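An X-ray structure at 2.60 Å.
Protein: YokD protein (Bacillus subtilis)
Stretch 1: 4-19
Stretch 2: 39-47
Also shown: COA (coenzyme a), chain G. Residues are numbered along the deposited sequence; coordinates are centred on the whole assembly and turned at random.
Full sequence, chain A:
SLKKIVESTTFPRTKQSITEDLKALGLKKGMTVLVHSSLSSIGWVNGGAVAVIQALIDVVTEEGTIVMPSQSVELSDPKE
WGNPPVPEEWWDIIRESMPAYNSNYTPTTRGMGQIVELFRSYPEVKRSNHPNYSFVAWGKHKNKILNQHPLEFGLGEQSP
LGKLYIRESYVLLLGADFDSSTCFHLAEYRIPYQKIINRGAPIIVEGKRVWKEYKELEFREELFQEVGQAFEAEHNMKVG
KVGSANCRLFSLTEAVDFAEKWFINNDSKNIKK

Stretch 1, residues 4-19: KIVESTTFPRTKQSIT
Stretch 2 (39-47) LSSIGWVNG

Residues 4-19 and 39-47 of YokD meet over two segments that bury 595 Å² between them, both sides summed. In the first, a helix runs through Glu7, Ser8 leaves helical phi/psi, a loop follows, extended at Thr9 (-113/114), turned at Thr10 (-55/-58), and extended again from Phe11 (-140/159) through Pro12 (-61/135), Arg13 and Thr14 (-118/168), and a second helix starts at Lys15. In the second, residues 39-42 hold helical phi/psi without the regular bonds, then the chain opens at Gly43 (102/166) and extends through Trp44 (-54/126), Val45 (-117/128) and Asn46 (-69/108). The register pairs Val6 with Trp44, Thr9 with Gly43, Arg13 with Val45 and Thr14 with Asn46; CA-CA separations are 5.4, 5.4, 4.4 and 5.5 Å. Around the Arg13-Val45 bridge the two chains run in the same sense, Arg13 N bonding to Trp44 O and Arg13 O to Asn46 N; the earlier pairs, Val6 with Trp44 and Thr9 with Gly43, do not follow that order.

Backbone pairing is limited to a single bridge. Arg13 (-87/126) offers both its polar groups to the residues flanking Val45: Arg13 N donates to Trp44 O at 3.0 Å, and Arg13 O accepts from Asn46 N at 2.9 Å. Val45 CA also lies 3.0 Å from Arg13 O, a CA-H...O contact. Val45 is thereby left free to use its own polar atoms on coenzyme A: Val45 N donates to COA N1A at 2.9 Å, and COA N6A donates to Val45 O at 2.8 Å.

Side-chain hydroxyls secure the ends of the helices. Thr9, chi1 m, points toward the other stretch; its OG1 gives its proton to Ile5 O at a very short 2.5 Å and accepts from Trp44 N at 2.9 Å, joining the helix end to the second stretch. Thr14, chi1 p, caps the second helix: Thr14 OG1 accepts from Ser17 N at 3.2 Å, while Ser17 OG accepts from Thr14 N at 3.0 Å.

Apolar packing centres on Trp44, which gives 121 Å² to the contact. With chi1 t and chi2 67°, its ring meets Pro12 at the edge, Pro12 CB to Trp44 CZ3 being 3.5 Å, and Val6 CG2 (chi1 t) approaches Trp44 CD1 at 3.9 Å. Ile5, m/m, points toward the second stretch, placing Ile5 CG2 3.6 Å from Trp44 N and Ile5 CD1 3.9 Å from Ser40 CB; the same Ile5 CG2 is 3.6 Å from COA C2A, so this branched side chain serves protein and ligand together. Farther along, Ile18 (m/t) sends CD1 to Ile42 CG2 at 4.2 Å and to Val45 CB at 4.4 Å.

Arg13 combines these roles. Its chi angles, m, m, t and 171°, fold the chain so that Arg13 CG rests 4.0 Å from Ile42 CG2 and Gly43 CA lies at the guanidinium edge. Arg13 NE comes within 3.1 Å of Ile42 O, but the angle is too poor for a hydrogen bond. Gly43 fits here doubly: an ideal CB would stand 2.8 Å from Arg13 NE, a clash, and these backbone angles would jam it against the preceding carbonyl.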

# COMPACT_ATOMS: atom_id res chain seq x y z
N LYS A 4 12.19 5.77 17.01
CA LYS A 4 12.88 7.03 16.79
C LYS A 4 11.86 8.08 16.36
O LYS A 4 11.92 9.23 16.80
CB LYS A 4 13.95 6.86 15.71
N ILE A 5 10.93 7.67 15.51
CA ILE A 5 9.88 8.57 15.03
C ILE A 5 8.99 8.95 16.21
O ILE A 5 8.51 10.07 16.29
CB ILE A 5 9.00 7.90 13.96
CG1 ILE A 5 9.85 7.42 12.77
CG2 ILE A 5 7.96 8.87 13.48
CD1 ILE A 5 10.52 8.53 12.00
N VAL A 6 8.78 8.02 17.13
CA VAL A 6 7.93 8.27 18.29
C VAL A 6 8.64 9.07 19.40
O VAL A 6 8.00 9.79 20.17
CB VAL A 6 7.41 6.94 18.90
CG1 VAL A 6 6.59 7.20 20.15
CG2 VAL A 6 6.58 6.20 17.89
N GLU A 7 9.96 8.94 19.47
CA GLU A 7 10.72 9.65 20.48
C GLU A 7 11.16 11.05 20.05
O GLU A 7 11.53 11.87 20.88
CB GLU A 7 11.93 8.80 20.88
CG GLU A 7 11.54 7.57 21.69
CD GLU A 7 12.74 6.66 21.99
OE1 GLU A 7 13.89 7.19 22.04
OE2 GLU A 7 12.53 5.42 22.19
N SER A 8 11.09 11.32 18.76
CA SER A 8 11.46 12.63 18.26
C SER A 8 10.19 13.46 18.09
O SER A 8 10.21 14.52 17.48
CB SER A 8 12.20 12.51 16.92
OG SER A 8 11.40 11.86 15.96
N THR A 9 9.09 12.95 18.65
CA THR A 9 7.79 13.63 18.56
C THR A 9 7.30 14.14 19.91
O THR A 9 6.98 13.36 20.80
CB THR A 9 6.71 12.69 17.96
OG1 THR A 9 7.20 12.10 16.75
CG2 THR A 9 5.45 13.48 17.65
N THR A 10 7.22 15.46 20.03
CA THR A 10 6.77 16.12 21.25
C THR A 10 5.39 15.59 21.67
O THR A 10 5.22 15.07 22.77
CB THR A 10 6.78 17.69 21.05
OG1 THR A 10 6.19 18.36 22.17
CG2 THR A 10 6.06 18.06 19.75
N PHE A 11 4.40 15.72 20.79
CA PHE A 11 3.04 15.23 21.04
C PHE A 11 2.56 14.63 19.72
O PHE A 11 3.09 14.95 18.66
CB PHE A 11 2.13 16.39 21.48
N PRO A 12 1.54 13.75 19.76
CA PRO A 12 1.02 13.12 18.55
C PRO A 12 0.44 14.08 17.50
O PRO A 12 -0.33 14.98 17.82
CB PRO A 12 -0.05 12.16 19.08
CG PRO A 12 0.30 11.95 20.48
CD PRO A 12 0.78 13.30 20.94
N ARG A 13 0.81 13.86 16.24
CA ARG A 13 0.27 14.67 15.15
C ARG A 13 -1.03 13.96 14.77
O ARG A 13 -1.02 12.77 14.49
CB ARG A 13 1.22 14.67 13.94
CG ARG A 13 2.70 14.69 14.27
CD ARG A 13 3.12 15.98 14.90
NE ARG A 13 4.55 15.99 15.15
CZ ARG A 13 5.23 17.07 15.54
NH1 ARG A 13 4.61 18.22 15.74
NH2 ARG A 13 6.55 16.99 15.71
N THR A 14 -2.14 14.69 14.76
CA THR A 14 -3.42 14.09 14.41
C THR A 14 -4.04 14.72 13.18
O THR A 14 -3.59 15.76 12.69
CB THR A 14 -4.44 14.23 15.57
OG1 THR A 14 -4.69 15.62 15.81
CG2 THR A 14 -3.90 13.58 16.84
N LYS A 15 -5.08 14.06 12.68
CA LYS A 15 -5.81 14.53 11.52
C LYS A 15 -6.13 16.01 11.70
O LYS A 15 -5.94 16.82 10.81
CB LYS A 15 -7.12 13.77 11.37
CG LYS A 15 -7.91 14.17 10.14
CD LYS A 15 -9.25 13.47 10.09
CE LYS A 15 -10.16 13.97 11.20
NZ LYS A 15 -11.43 13.19 11.27
N GLN A 16 -6.60 16.35 12.89
CA GLN A 16 -6.97 17.72 13.22
C GLN A 16 -5.81 18.69 13.31
O GLN A 16 -5.91 19.83 12.85
CB GLN A 16 -7.71 17.74 14.55
CG GLN A 16 -8.23 19.11 14.98
CD GLN A 16 -8.63 19.13 16.44
OE1 GLN A 16 -9.13 18.13 16.97
NE2 GLN A 16 -8.40 20.27 17.11
N SER A 17 -4.71 18.26 13.92
CA SER A 17 -3.57 19.14 14.06
C SER A 17 -2.89 19.31 12.71
O SER A 17 -2.28 20.34 12.45
CB SER A 17 -2.57 18.60 15.09
OG SER A 17 -1.73 17.62 14.52
N ILE A 18 -2.98 18.29 11.87
CA ILE A 18 -2.39 18.36 10.54
C ILE A 18 -3.33 19.21 9.69
O ILE A 18 -2.88 19.96 8.83
CB ILE A 18 -2.21 16.94 9.90
CG1 ILE A 18 -1.05 16.21 10.56
CG2 ILE A 18 -1.94 17.05 8.42
CD1 ILE A 18 -0.78 14.83 9.98
N THR A 19 -4.62 19.09 9.94
CA THR A 19 -5.59 19.88 9.20
C THR A 19 -5.32 21.34 9.50
O THR A 19 -5.32 22.19 8.61
CB THR A 19 -7.04 19.57 9.62
OG1 THR A 19 -7.41 18.28 9.14
CG2 THR A 19 -7.99 20.55 9.01
N LEU A 39 5.80 10.64 4.89
CA LEU A 39 5.05 10.38 6.10
C LEU A 39 5.89 10.53 7.37
O LEU A 39 5.42 11.09 8.35
CB LEU A 39 4.41 8.99 6.05
CG LEU A 39 3.73 8.53 7.36
CD1 LEU A 39 2.80 9.61 7.87
CD2 LEU A 39 2.98 7.22 7.14
N SER A 40 7.14 10.06 7.35
CA SER A 40 7.99 10.16 8.54
C SER A 40 8.45 11.57 8.94
O SER A 40 8.59 11.86 10.12
CB SER A 40 9.21 9.25 8.38
OG SER A 40 9.96 9.56 7.22
N SER A 41 8.65 12.43 7.96
CA SER A 41 9.10 13.78 8.23
C SER A 41 8.12 14.58 9.05
O SER A 41 8.40 15.70 9.48
CB SER A 41 9.32 14.51 6.92
OG SER A 41 8.11 14.52 6.19
N ILE A 42 6.94 14.01 9.26
CA ILE A 42 5.91 14.71 10.01
C ILE A 42 5.98 14.49 11.51
O ILE A 42 5.54 15.35 12.29
CB ILE A 42 4.51 14.30 9.52
CG1 ILE A 42 4.35 14.63 8.04
CG2 ILE A 42 3.44 15.02 10.33
CD1 ILE A 42 3.07 14.10 7.45
N GLY A 43 6.56 13.36 11.90
CA GLY A 43 6.63 13.02 13.31
C GLY A 43 5.52 11.99 13.44
O GLY A 43 4.69 11.87 12.54
N TRP A 44 5.49 11.25 14.54
CA TRP A 44 4.46 10.24 14.70
C TRP A 44 3.06 10.80 14.52
O TRP A 44 2.69 11.77 15.17
CB TRP A 44 4.52 9.59 16.08
CG TRP A 44 3.60 8.41 16.18
CD1 TRP A 44 3.72 7.24 15.50
CD2 TRP A 44 2.36 8.32 16.90
NE1 TRP A 44 2.65 6.43 15.75
CE2 TRP A 44 1.80 7.06 16.60
CE3 TRP A 44 1.68 9.18 17.77
CZ2 TRP A 44 0.57 6.64 17.14
CZ3 TRP A 44 0.46 8.76 18.31
CH2 TRP A 44 -0.08 7.50 17.98
N VAL A 45 2.27 10.20 13.62
CA VAL A 45 0.90 10.67 13.46
C VAL A 45 -0.08 9.54 13.84
O VAL A 45 0.04 8.41 13.37
CB VAL A 45 0.61 11.21 12.02
CG1 VAL A 45 1.88 11.53 11.29
CG2 VAL A 45 -0.22 10.25 11.25
N ASN A 46 -1.02 9.84 14.71
CA ASN A 46 -2.02 8.86 15.14
C ASN A 46 -2.93 8.58 13.96
O ASN A 46 -3.74 9.41 13.57
CB ASN A 46 -2.81 9.41 16.34
CG ASN A 46 -3.85 8.44 16.88
OD1 ASN A 46 -3.67 7.23 16.84
ND2 ASN A 46 -4.93 8.98 17.40
N GLY A 47 -2.78 7.38 13.40
CA GLY A 47 -3.54 6.99 12.24
C GLY A 47 -2.61 6.91 11.04
O GLY A 47 -2.97 6.40 9.98
N1A COA G . 4.01 8.94 11.71
C2A COA G . 5.23 9.27 11.12
N3A COA G . 5.94 8.29 10.45
C4A COA G . 5.44 7.01 10.36
C5A COA G . 4.21 6.64 10.92
C6A COA G . 3.49 7.62 11.62
N6A COA G . 2.32 7.33 12.18
N7A COA G . 4.00 5.31 10.66
C8A COA G . 5.06 4.86 9.94
N9A COA G . 5.97 5.93 9.75
C1B COA G . 7.28 5.96 9.06
C2B COA G . 7.99 4.61 8.79
O2B COA G . 8.54 3.98 9.97
C3B COA G . 9.05 5.00 7.78
O3B COA G . 10.17 5.44 8.61
P3B COA G . 11.72 4.94 8.45
O7A COA G . 11.84 3.96 7.26
O8A COA G . 12.13 4.16 9.68
O9A COA G . 12.59 6.15 8.29
C4B COA G . 8.40 6.14 6.96
O4B COA G . 7.34 6.65 7.80
C5B COA G . 7.80 5.70 5.59
O5B COA G . 7.24 6.91 4.98
P1A COA G . 7.55 7.24 3.46
O1A COA G . 6.92 8.53 3.06
O2A COA G . 7.09 6.09 2.56
O3A COA G . 9.10 7.28 3.46
P2A COA G . 10.03 8.47 4.00
O4A COA G . 10.90 7.93 5.07
O5A COA G . 9.25 9.67 4.53
O6A COA G . 10.79 8.83 2.60
CBP COA G . 10.24 9.82 0.33
CCP COA G . 10.48 10.01 1.86
CDP COA G . 10.96 8.54 -0.18
CEP COA G . 8.71 9.75 0.12
CAP COA G . 10.96 10.99 -0.43
OAP COA G . 11.64 11.79 0.56
C9P COA G . 10.03 11.91 -1.26
O9P COA G . 10.03 13.22 -0.88
N8P COA G . 9.22 11.53 -2.28
C7P COA G . 8.24 12.46 -2.88
C6P COA G . 6.83 11.91 -3.16